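Local coordinates for SusD-like protein BACOVA_02651 (Bacteroides ovatus, PDB 5E75) that binds polysaccharide at the cell surface and probably captures xyloglucan before its transport into the periplasm for degradation, at residues 33-38 against 77-82; 261-266 against 344-349; 286-291 against 411-416; 307-312 against 452-457. One frame throughout, in Å; residues are numbered along the deposited sequence.

Contact 1: residues 33-38 against 77-82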
# COMPACT_ATOMS: atom_id res chain seq x y z
N PHE A 33 -10.47 9.36 1.62
CA PHE A 33 -10.32 10.22 0.46
C PHE A 33 -9.12 11.19 0.55
O PHE A 33 -8.39 11.34 -0.43
CB PHE A 33 -11.62 10.99 0.19
CG PHE A 33 -11.57 11.86 -1.04
CD1 PHE A 33 -11.84 11.33 -2.29
CD2 PHE A 33 -11.24 13.19 -0.93
CE1 PHE A 33 -11.77 12.13 -3.42
CE2 PHE A 33 -11.17 13.99 -2.06
CZ PHE A 33 -11.44 13.45 -3.30
N ASP A 34 -8.90 11.83 1.69
CA ASP A 34 -7.84 12.84 1.78
C ASP A 34 -6.48 12.20 1.59
O ASP A 34 -5.54 12.86 1.17
CB ASP A 34 -7.84 13.62 3.11
CG ASP A 34 -8.93 14.65 3.20
OD1 ASP A 34 -9.67 14.83 2.22
OD2 ASP A 34 -9.02 15.29 4.28
N TYR A 35 -6.35 10.92 1.94
CA TYR A 35 -5.10 10.18 1.73
C TYR A 35 -4.99 9.70 0.29
O TYR A 35 -3.98 9.96 -0.37
CB TYR A 35 -5.05 9.00 2.70
CG TYR A 35 -3.94 7.99 2.49
CD1 TYR A 35 -2.60 8.38 2.53
CD2 TYR A 35 -4.22 6.64 2.31
CE1 TYR A 35 -1.59 7.44 2.37
CE2 TYR A 35 -3.21 5.71 2.15
CZ TYR A 35 -1.90 6.12 2.19
OH TYR A 35 -0.86 5.21 2.04
N ASN A 36 -6.02 9.04 -0.21
CA ASN A 36 -6.00 8.50 -1.56
C ASN A 36 -5.88 9.57 -2.63
O ASN A 36 -5.35 9.30 -3.70
CB ASN A 36 -7.24 7.64 -1.84
CG ASN A 36 -7.09 6.80 -3.07
OD1 ASN A 36 -6.41 5.75 -3.04
ND2 ASN A 36 -7.68 7.24 -4.19
N GLN A 37 -6.33 10.79 -2.36
CA GLN A 37 -6.42 11.76 -3.43
C GLN A 37 -5.06 12.26 -3.89
O GLN A 37 -4.94 12.84 -4.97
CB GLN A 37 -7.31 12.94 -3.06
CG GLN A 37 -6.74 13.90 -2.04
CD GLN A 37 -7.48 15.22 -2.03
OE1 GLN A 37 -8.29 15.49 -1.14
NE2 GLN A 37 -7.20 16.05 -3.02
N ARG A 38 -4.02 12.06 -3.09
CA ARG A 38 -2.71 12.55 -3.46
C ARG A 38 -1.56 11.81 -2.78
O ARG A 38 -0.77 11.16 -3.47
CB ARG A 38 -2.61 14.05 -3.14
CG ARG A 38 -1.40 14.76 -3.73
CD ARG A 38 -1.72 16.23 -4.04
NE ARG A 38 -2.67 16.36 -5.15
CZ ARG A 38 -2.33 16.43 -6.44
NH1 ARG A 38 -1.05 16.37 -6.80
NH2 ARG A 38 -3.27 16.55 -7.36
N SER A 77 -4.30 14.33 7.73
CA SER A 77 -5.74 14.58 7.67
C SER A 77 -6.54 13.35 7.29
O SER A 77 -7.56 13.05 7.90
CB SER A 77 -6.07 15.70 6.67
OG SER A 77 -7.49 15.92 6.59
N GLY A 78 -6.09 12.63 6.26
CA GLY A 78 -6.78 11.45 5.80
C GLY A 78 -6.84 10.34 6.82
O GLY A 78 -7.91 9.78 7.09
N PHE A 79 -5.69 10.00 7.43
CA PHE A 79 -5.69 8.94 8.40
C PHE A 79 -6.53 9.34 9.61
O PHE A 79 -7.28 8.51 10.12
CB PHE A 79 -4.26 8.59 8.83
CG PHE A 79 -3.40 8.02 7.73
CD1 PHE A 79 -3.82 6.93 6.97
CD2 PHE A 79 -2.17 8.57 7.45
CE1 PHE A 79 -3.02 6.41 5.94
CE2 PHE A 79 -1.38 8.06 6.43
CZ PHE A 79 -1.80 6.98 5.69
N TYR A 80 -6.42 10.59 10.06
CA TYR A 80 -7.26 11.02 11.18
C TYR A 80 -8.74 11.12 10.80
O TYR A 80 -9.59 10.97 11.66
CB TYR A 80 -6.73 12.30 11.86
CG TYR A 80 -5.68 11.93 12.88
CD1 TYR A 80 -6.04 11.31 14.07
CD2 TYR A 80 -4.32 12.12 12.64
CE1 TYR A 80 -5.11 10.93 14.99
CE2 TYR A 80 -3.37 11.72 13.59
CZ TYR A 80 -3.79 11.14 14.76
OH TYR A 80 -2.85 10.74 15.69
N SER A 81 -9.04 11.30 9.52
CA SER A 81 -10.43 11.23 9.07
C SER A 81 -10.99 9.82 9.23
O SER A 81 -12.14 9.61 9.62
CB SER A 81 -10.56 11.69 7.61
OG SER A 81 -10.39 13.09 7.49
N VAL A 82 -10.17 8.81 8.93
CA VAL A 82 -10.57 7.43 9.18
C VAL A 82 -10.82 7.20 10.67
O VAL A 82 -11.84 6.61 11.07
CB VAL A 82 -9.52 6.40 8.65
CG1 VAL A 82 -9.98 4.98 8.95
CG2 VAL A 82 -9.30 6.56 7.15
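Tyr35 has CG anti to its backbone N (chi1 171°), while Asp34 has CG anti to its carbonyl carbon (chi1 -76°). From neighbouring positions on the short helix 33-36, these torsions send an aromatic ring and a carboxylate to separate points on helix 70-95. Phe79, with CG anti to the carbonyl carbon, swings its ring tip up to the tyrosine. Its CZ sits over one face of the Tyr35 ring, displaced toward the rim, and comes within 3.4 Å of Tyr35 CE1. The two ring planes lie 42° apart, so the pair crosses obliquely. The tyrosine ring is held at its far end too, because its hydroxyl is hydrogen-bonded to that of Tyr423.

Gly78 lies between the aromatic and polar pairs. The CA atoms of Asp34 and Gly78 are 4.4 Å apart, and Asp34 CB rests 3.6 Å from Gly78 CA. A CB on Gly78 would point toward helix 33-36 and clash with Tyr35 N, so this close approach depends on the glycine.

On the more exposed side, Ser77 OG donates to Asp34 OD2 at 2.8 Å, using the anti lone pair of that oxygen. One turn on, Ser81 OG donates to Ser77 O, which also accepts from Ser81 N. Helix 103-125 lies against the same long helix, with Met124 touching Phe79. The contact thus joins two helices of the N-terminal half of this SusD-family fold. A neutral hydroxyl on the anti lone pair probably leaves the Asp34 carboxylate charged, while the aromatic pair carries the buried side.

Contact 2: residues 261-266 against 344-349; sequences TLLSDL and GKVKQM
Ser264 OG is the best-held polar atom, gripped by two hydrogen bonds. It accepts from Met349 N at 3.0 Å, with an N-H...O angle of 158°. Its other bond is to the backbone O of Asn277, outside the two segments. A chi1 of -62° sets OG anti to the carbonyl carbon and points it from the helix 263-266 to the irregular segment 344-349. Asn277 also holds the neighbouring residue of that segment, through a bond between its ND2 and Gln348 OE1. Gln348 CG also approaches the hydroxyl, 3.8 Å from Ser264 OG.

The backbones come closest at Thr261 and Met349, where the CA atoms are 4.3 Å apart. Thr261 CA makes a CA-H...O contact of 3.2 Å with Met349 O. Thr261 CB and CG2 lie close to the same carbonyl oxygen. Met349 CB in turn lies 3.7 Å from Thr261 O, so each residue packs against the other's carbonyl. The end of the methionine chain, bent at chi3, leads away from the helix segment.

Leu263 carries the apolar part of the contact. Its CG is 4.2 Å from Val346 CG1, and the two side chains cross at about a right angle. Leu263 CD1 reaches Lys347 O, and Pro335 touches the leucine from another part of the loop. The direct hydrogen bond between the long loop and the short helix thus rests on one serine hydroxyl shared between two backbone groups, and loose apolar packing completes the contact.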
# COMPACT_ATOMS: atom_id res chain seq x y z
N THR A 261 -9.41 9.59 -7.30
CA THR A 261 -9.00 10.72 -8.12
C THR A 261 -7.59 10.63 -8.71
O THR A 261 -7.10 11.61 -9.27
CB THR A 261 -9.14 12.06 -7.35
OG1 THR A 261 -8.37 12.02 -6.15
CG2 THR A 261 -10.56 12.29 -6.98
N LEU A 262 -6.97 9.46 -8.65
CA LEU A 262 -5.57 9.30 -9.03
C LEU A 262 -5.32 9.12 -10.53
O LEU A 262 -4.16 9.19 -10.94
CB LEU A 262 -4.97 8.10 -8.31
CG LEU A 262 -4.77 8.26 -6.80
CD1 LEU A 262 -4.32 6.93 -6.20
CD2 LEU A 262 -3.80 9.40 -6.48
N LEU A 263 -6.36 8.89 -11.32
CA LEU A 263 -6.21 8.48 -12.73
C LEU A 263 -5.23 9.35 -13.50
O LEU A 263 -4.30 8.85 -14.16
CB LEU A 263 -7.59 8.46 -13.42
CG LEU A 263 -7.84 7.84 -14.81
CD1 LEU A 263 -7.38 8.73 -15.96
CD2 LEU A 263 -7.18 6.48 -14.91
N SER A 264 -5.42 10.66 -13.42
CA SER A 264 -4.67 11.58 -14.25
C SER A 264 -3.23 11.77 -13.78
O SER A 264 -2.34 12.12 -14.57
CB SER A 264 -5.40 12.92 -14.31
OG SER A 264 -6.68 12.77 -14.90
N ASP A 265 -2.98 11.52 -12.50
CA ASP A 265 -1.63 11.64 -11.94
C ASP A 265 -0.79 10.38 -12.19
O ASP A 265 0.43 10.44 -12.06
CB ASP A 265 -1.69 11.96 -10.45
CG ASP A 265 -2.10 13.41 -10.19
OD1 ASP A 265 -1.29 14.32 -10.46
OD2 ASP A 265 -3.22 13.63 -9.71
N LEU A 266 -1.44 9.27 -12.53
CA LEU A 266 -0.75 8.01 -12.81
C LEU A 266 -0.54 7.78 -14.30
O LEU A 266 0.49 7.27 -14.72
CB LEU A 266 -1.53 6.83 -12.22
CG LEU A 266 -1.76 6.83 -10.70
CD1 LEU A 266 -2.59 5.63 -10.30
CD2 LEU A 266 -0.44 6.85 -9.95
N GLY A 344 -17.55 2.64 -19.26
CA GLY A 344 -17.58 4.08 -19.39
C GLY A 344 -17.04 4.84 -18.19
O GLY A 344 -17.05 6.07 -18.20
N LYS A 345 -16.55 4.13 -17.18
CA LYS A 345 -16.23 4.74 -15.90
C LYS A 345 -14.77 5.20 -15.77
O LYS A 345 -14.10 4.91 -14.78
CB LYS A 345 -16.54 3.77 -14.77
CG LYS A 345 -18.00 3.29 -14.69
CD LYS A 345 -18.15 2.21 -13.64
CE LYS A 345 -19.62 1.89 -13.39
NZ LYS A 345 -19.77 0.71 -12.50
N VAL A 346 -14.28 5.89 -16.78
CA VAL A 346 -12.96 6.52 -16.74
C VAL A 346 -13.16 7.97 -17.17
O VAL A 346 -13.63 8.23 -18.28
CB VAL A 346 -11.95 5.84 -17.69
CG1 VAL A 346 -10.62 6.61 -17.70
CG2 VAL A 346 -11.72 4.38 -17.30
N LYS A 347 -12.84 8.91 -16.29
CA LYS A 347 -12.90 10.34 -16.59
C LYS A 347 -11.71 11.01 -15.95
O LYS A 347 -10.96 10.37 -15.21
CB LYS A 347 -14.20 10.96 -16.06
CG LYS A 347 -15.44 10.62 -16.87
CD LYS A 347 -16.68 11.34 -16.36
CE LYS A 347 -17.83 11.27 -17.38
NZ LYS A 347 -17.80 12.31 -18.49
N GLN A 348 -11.49 12.28 -16.26
CA GLN A 348 -10.40 13.03 -15.65
C GLN A 348 -10.46 12.88 -14.14
O GLN A 348 -11.52 13.06 -13.53
CB GLN A 348 -10.47 14.51 -16.04
CG GLN A 348 -9.38 15.37 -15.44
CD GLN A 348 -9.45 16.81 -15.91
OE1 GLN A 348 -9.10 17.11 -17.04
NE2 GLN A 348 -9.90 17.70 -15.04
N MET A 349 -9.33 12.53 -13.53
CA MET A 349 -9.24 12.35 -12.09
C MET A 349 -10.35 11.44 -11.56
O MET A 349 -10.93 11.70 -10.51
CB MET A 349 -9.26 13.72 -11.38
CG MET A 349 -8.05 14.56 -11.76
SD MET A 349 -7.99 16.19 -10.97
CE MET A 349 -8.61 17.24 -12.26

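Contact 3: residues 286-291 against 411-416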
# COMPACT_ATOMS: atom_id res chain seq x y z
N ILE A 286 14.94 2.74 -11.96
CA ILE A 286 15.92 1.78 -12.44
C ILE A 286 16.03 0.61 -11.44
O ILE A 286 15.96 -0.56 -11.83
CB ILE A 286 17.25 2.48 -12.66
CG1 ILE A 286 17.14 3.53 -13.77
CG2 ILE A 286 18.34 1.45 -13.02
CD1 ILE A 286 18.40 4.41 -13.94
N ASP A 287 16.16 0.94 -10.16
CA ASP A 287 16.23 -0.04 -9.08
C ASP A 287 15.00 -0.96 -9.08
O ASP A 287 15.13 -2.19 -9.06
CB ASP A 287 16.41 0.73 -7.76
CG ASP A 287 15.95 -0.02 -6.52
OD1 ASP A 287 16.34 -1.18 -6.30
OD2 ASP A 287 15.18 0.59 -5.74
N MET A 288 13.80 -0.39 -9.11
CA MET A 288 12.59 -1.20 -9.11
C MET A 288 12.51 -2.13 -10.32
O MET A 288 12.21 -3.32 -10.20
CB MET A 288 11.38 -0.28 -9.10
CG MET A 288 10.05 -1.03 -9.07
SD MET A 288 9.78 -1.89 -7.50
CE MET A 288 9.60 -3.59 -8.02
N LEU A 289 12.82 -1.59 -11.50
CA LEU A 289 12.77 -2.41 -12.71
C LEU A 289 13.74 -3.58 -12.63
O LEU A 289 13.45 -4.67 -13.11
CB LEU A 289 13.03 -1.57 -13.97
CG LEU A 289 11.89 -0.63 -14.34
CD1 LEU A 289 12.39 0.38 -15.36
CD2 LEU A 289 10.69 -1.39 -14.86
N GLN A 290 14.89 -3.37 -11.99
CA GLN A 290 15.87 -4.44 -11.87
C GLN A 290 15.44 -5.52 -10.89
O GLN A 290 16.02 -6.60 -10.85
CB GLN A 290 17.23 -3.88 -11.45
CG GLN A 290 17.89 -3.07 -12.54
CD GLN A 290 19.10 -2.30 -12.05
OE1 GLN A 290 19.25 -2.04 -10.85
NE2 GLN A 290 19.96 -1.90 -12.98
N GLN A 291 14.43 -5.25 -10.07
CA GLN A 291 13.94 -6.27 -9.14
C GLN A 291 13.22 -7.40 -9.87
O GLN A 291 13.20 -8.54 -9.38
CB GLN A 291 12.99 -5.68 -8.08
CG GLN A 291 13.59 -4.58 -7.23
CD GLN A 291 14.90 -4.97 -6.61
OE1 GLN A 291 15.95 -4.38 -6.91
NE2 GLN A 291 14.87 -5.97 -5.77
N ARG A 411 8.38 -9.25 -2.24
CA ARG A 411 7.35 -8.29 -1.88
C ARG A 411 7.40 -7.06 -2.79
O ARG A 411 6.35 -6.57 -3.23
CB ARG A 411 7.46 -7.89 -0.41
CG ARG A 411 7.06 -8.99 0.54
CD ARG A 411 7.05 -8.52 1.99
NE ARG A 411 5.96 -7.60 2.22
CZ ARG A 411 4.72 -7.95 2.56
NH1 ARG A 411 4.39 -9.20 2.83
NH2 ARG A 411 3.78 -7.01 2.70
N ARG A 412 8.58 -6.55 -3.09
CA ARG A 412 8.67 -5.38 -3.97
C ARG A 412 7.99 -5.64 -5.30
O ARG A 412 7.22 -4.79 -5.78
CB ARG A 412 10.12 -4.93 -4.17
CG ARG A 412 10.75 -4.30 -2.94
CD ARG A 412 12.12 -3.70 -3.20
NE ARG A 412 12.03 -2.55 -4.10
CZ ARG A 412 13.06 -1.97 -4.71
NH1 ARG A 412 14.31 -2.40 -4.54
NH2 ARG A 412 12.83 -0.95 -5.53
N VAL A 413 8.27 -6.79 -5.93
CA VAL A 413 7.71 -7.09 -7.23
C VAL A 413 6.24 -7.50 -7.17
O VAL A 413 5.49 -7.22 -8.10
CB VAL A 413 8.53 -8.14 -8.05
CG1 VAL A 413 9.95 -7.66 -8.34
CG2 VAL A 413 8.61 -9.46 -7.38
N GLU A 414 5.81 -8.13 -6.09
CA GLU A 414 4.40 -8.46 -5.96
C GLU A 414 3.55 -7.21 -5.78
O GLU A 414 2.44 -7.13 -6.31
CB GLU A 414 4.19 -9.44 -4.81
CG GLU A 414 2.75 -9.93 -4.64
CD GLU A 414 2.22 -10.73 -5.80
OE1 GLU A 414 3.01 -11.30 -6.59
OE2 GLU A 414 0.97 -10.82 -5.92
N PHE A 415 4.09 -6.21 -5.07
CA PHE A 415 3.27 -5.07 -4.62
C PHE A 415 3.68 -3.72 -5.21
O PHE A 415 3.25 -2.68 -4.73
CB PHE A 415 3.18 -5.00 -3.09
CG PHE A 415 2.58 -6.22 -2.50
CD1 PHE A 415 1.25 -6.50 -2.71
CD2 PHE A 415 3.34 -7.11 -1.79
CE1 PHE A 415 0.70 -7.67 -2.23
CE2 PHE A 415 2.80 -8.26 -1.28
CZ PHE A 415 1.48 -8.54 -1.51
N GLY A 416 4.49 -3.73 -6.27
CA GLY A 416 4.88 -2.49 -6.91
C GLY A 416 3.69 -1.65 -7.33
O GLY A 416 2.71 -2.17 -7.87
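Arg412 grips Asp287 end-on in a two-pronged salt bridge. Its NH1 donates to Asp287 OD1 at 3.0 Å, nearly straight at 167° and in the guanidinium plane, on the syn lone pair. NH2 meets OD2 at 2.8 Å from above the carboxylate plane. The two planes are 46° apart, so the second bond is the more bent. Outside the segments, NH1 also bonds Tyr439 OH, and OD2 bonds Gln443 NE2.

Gln291 covers one face of the guanidinium. Its CG lies 3.5 Å from Arg412 NH1, and its amide stacks nearly parallel to the group. Met288 slides past the arginine the opposite way, with SD 3.8 Å from Arg412 NH2, and its CE reaches 3.5 Å from Arg412 O. Val413 CG1 packs 3.6 Å from Gln291 CB.

The helices 286-291 and 411-415 cross at -96°, their axes 9.7 Å apart, and the arginine bridges them. A leucine in place of Arg412 would remove both bonds to Asp287 and would probably leave its carboxylate poorly compensated in a buried contact. The two bonds probably favour the ionised form of Asp287 and offset the cost of burying the guanidinium charge.

Contact 4: residues 307-312 against 452-457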
# COMPACT_ATOMS: atom_id res chain seq x y z
N LYS A 307 9.27 -0.71 -23.30
CA LYS A 307 9.24 -0.69 -24.76
C LYS A 307 8.86 -2.03 -25.38
O LYS A 307 9.49 -3.05 -25.10
CB LYS A 307 10.60 -0.25 -25.29
CG LYS A 307 10.59 0.04 -26.79
CD LYS A 307 11.91 0.65 -27.23
CE LYS A 307 11.79 1.24 -28.62
NZ LYS A 307 13.08 1.84 -29.05
N GLY A 308 7.86 -2.01 -26.24
CA GLY A 308 7.44 -3.21 -26.95
C GLY A 308 6.44 -4.09 -26.21
O GLY A 308 5.93 -5.05 -26.78
N SER A 309 6.14 -3.77 -24.95
CA SER A 309 5.16 -4.57 -24.23
C SER A 309 3.76 -4.36 -24.79
O SER A 309 3.37 -3.22 -25.07
CB SER A 309 5.16 -4.24 -22.73
OG SER A 309 6.37 -4.70 -22.14
N TYR A 310 3.05 -5.47 -24.95
CA TYR A 310 1.71 -5.50 -25.54
C TYR A 310 0.63 -5.84 -24.52
O TYR A 310 0.81 -6.71 -23.67
CB TYR A 310 1.66 -6.49 -26.73
CG TYR A 310 0.28 -6.67 -27.32
CD1 TYR A 310 -0.29 -5.72 -28.15
CD2 TYR A 310 -0.47 -7.79 -27.01
CE1 TYR A 310 -1.56 -5.89 -28.67
CE2 TYR A 310 -1.73 -7.96 -27.52
CZ TYR A 310 -2.27 -7.01 -28.34
OH TYR A 310 -3.56 -7.20 -28.84
N TYR A 311 -0.48 -5.12 -24.61
CA TYR A 311 -1.62 -5.25 -23.71
C TYR A 311 -2.88 -5.49 -24.54
O TYR A 311 -3.38 -4.57 -25.18
CB TYR A 311 -1.77 -3.98 -22.87
CG TYR A 311 -0.53 -3.71 -22.04
CD1 TYR A 311 0.60 -3.16 -22.61
CD2 TYR A 311 -0.49 -4.05 -20.70
CE1 TYR A 311 1.75 -2.96 -21.87
CE2 TYR A 311 0.65 -3.85 -19.94
CZ TYR A 311 1.77 -3.30 -20.53
OH TYR A 311 2.94 -3.08 -19.84
N SER A 312 -3.43 -6.70 -24.49
CA SER A 312 -4.64 -6.99 -25.27
C SER A 312 -5.86 -6.28 -24.73
O SER A 312 -6.85 -6.10 -25.45
CB SER A 312 -4.90 -8.49 -25.28
OG SER A 312 -5.10 -8.95 -23.96
N ILE A 452 15.24 3.11 -21.95
CA ILE A 452 15.21 1.74 -21.48
C ILE A 452 14.67 0.92 -22.64
O ILE A 452 13.57 1.16 -23.12
CB ILE A 452 14.30 1.60 -20.25
CG1 ILE A 452 14.83 2.48 -19.12
CG2 ILE A 452 14.22 0.15 -19.83
CD1 ILE A 452 13.92 2.52 -17.92
N ILE A 453 15.47 -0.02 -23.12
CA ILE A 453 15.08 -0.84 -24.27
C ILE A 453 15.33 -2.31 -23.97
O ILE A 453 15.92 -2.65 -22.95
CB ILE A 453 15.85 -0.41 -25.55
CG1 ILE A 453 17.35 -0.61 -25.37
CG2 ILE A 453 15.55 1.05 -25.85
CD1 ILE A 453 18.16 -0.38 -26.65
N LYS A 454 14.85 -3.19 -24.86
CA LYS A 454 15.03 -4.63 -24.69
C LYS A 454 15.87 -5.26 -25.78
O LYS A 454 15.87 -4.80 -26.92
CB LYS A 454 13.69 -5.34 -24.68
CG LYS A 454 12.86 -5.00 -23.48
CD LYS A 454 11.42 -5.36 -23.72
CE LYS A 454 10.58 -4.72 -22.62
NZ LYS A 454 9.14 -4.83 -22.91
N ASP A 455 16.60 -6.32 -25.41
CA ASP A 455 17.29 -7.14 -26.39
C ASP A 455 16.42 -8.32 -26.83
O ASP A 455 15.29 -8.48 -26.36
CB ASP A 455 18.66 -7.62 -25.87
CG ASP A 455 18.56 -8.52 -24.64
OD1 ASP A 455 17.56 -9.25 -24.48
OD2 ASP A 455 19.50 -8.51 -23.83
N GLU A 456 16.96 -9.14 -27.73
CA GLU A 456 16.24 -10.29 -28.28
C GLU A 456 15.68 -11.20 -27.21
O GLU A 456 14.60 -11.78 -27.37
CB GLU A 456 17.16 -11.10 -29.20
CG GLU A 456 17.73 -10.32 -30.38
CD GLU A 456 18.59 -11.19 -31.28
OE1 GLU A 456 18.83 -12.37 -30.92
OE2 GLU A 456 19.03 -10.70 -32.34
N ASP A 457 16.41 -11.34 -26.11
CA ASP A 457 15.99 -12.23 -25.03
C ASP A 457 15.03 -11.54 -24.06
O ASP A 457 14.63 -12.12 -23.06
CB ASP A 457 17.20 -12.77 -24.28
CG ASP A 457 18.10 -13.61 -25.17
OD1 ASP A 457 17.63 -14.04 -26.25
OD2 ASP A 457 19.27 -13.83 -24.80
O HOH W 1 11.05 0.98 -22.04
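The three-stranded antiparallel sheet 451-454, 460-465, 472-474 meets the loop leading into the hairpin strand 310-311 here, with two extended lysines pointing in roughly opposite directions. Lys454 reaches out from its strand, and Lys307 reaches back. Both chains are extended beyond CG.

Lys454 has CG anti to the carbonyl carbon (chi1 -67°), and this sends its ammonium across to the loop. NZ donates to Lys307 O at 2.8 Å, coming in from above the carbonyl plane, 51° out of it. The last methylenes lie against the same oxygen, with Lys454 CE 3.2 Å from Lys307 O. Ser309 OG is 2.9 Å from Lys454 NZ. The serine hydroxyl is itself hydrogen-bonded to Asn301 OD1, and NZ has a further bond to Thr306 OG1. An alanine in place of Lys454 would remove the ammonium and its bond to Lys307 O, and would probably loosen the loop against the edge strand.

Lys307 has CG anti to its backbone N (chi1 -170°). Its chain lies alongside Ile453 and points the same way. The touching atoms are Lys307 CD and Ile453 CG2, 3.9 Å apart. Farther out, Lys307 NZ makes a weak hydrogen bond to Tyr465 OH on the next strand. At the other end of the side chain, Lys307 CB rests 3.9 Å from Ile452 O.

The two backbones do not pair directly at this point. A single water spans them: it accepts from Lys307 N at 2.8 Å and donates to Ile452 O at 2.7 Å.

Contact 1 closes first along the chain, in its N-terminal part. Contacts 2, 3 and 4 follow in the later part, and their segments alternate, so these three interlock in sequence. Contacts 1 and 2 have centres 18 Å apart and touch, with Asn36 O 3.2 Å from Leu262 CD2; helix 33-36 thereby links the two parts. Contacts 3 and 4, about 17 Å apart between centres, meet where Leu289 packs on Ile452, joining the helix 286-291 to the strand 451-454. Contacts 1 and 4 are about 37 Å apart between centres, on opposite sides of the chain's centre. Contacts 3 and 4 pack helix 286-291 against the peripheral sheet, while contacts 1 and 2 join the N-terminal and later parts.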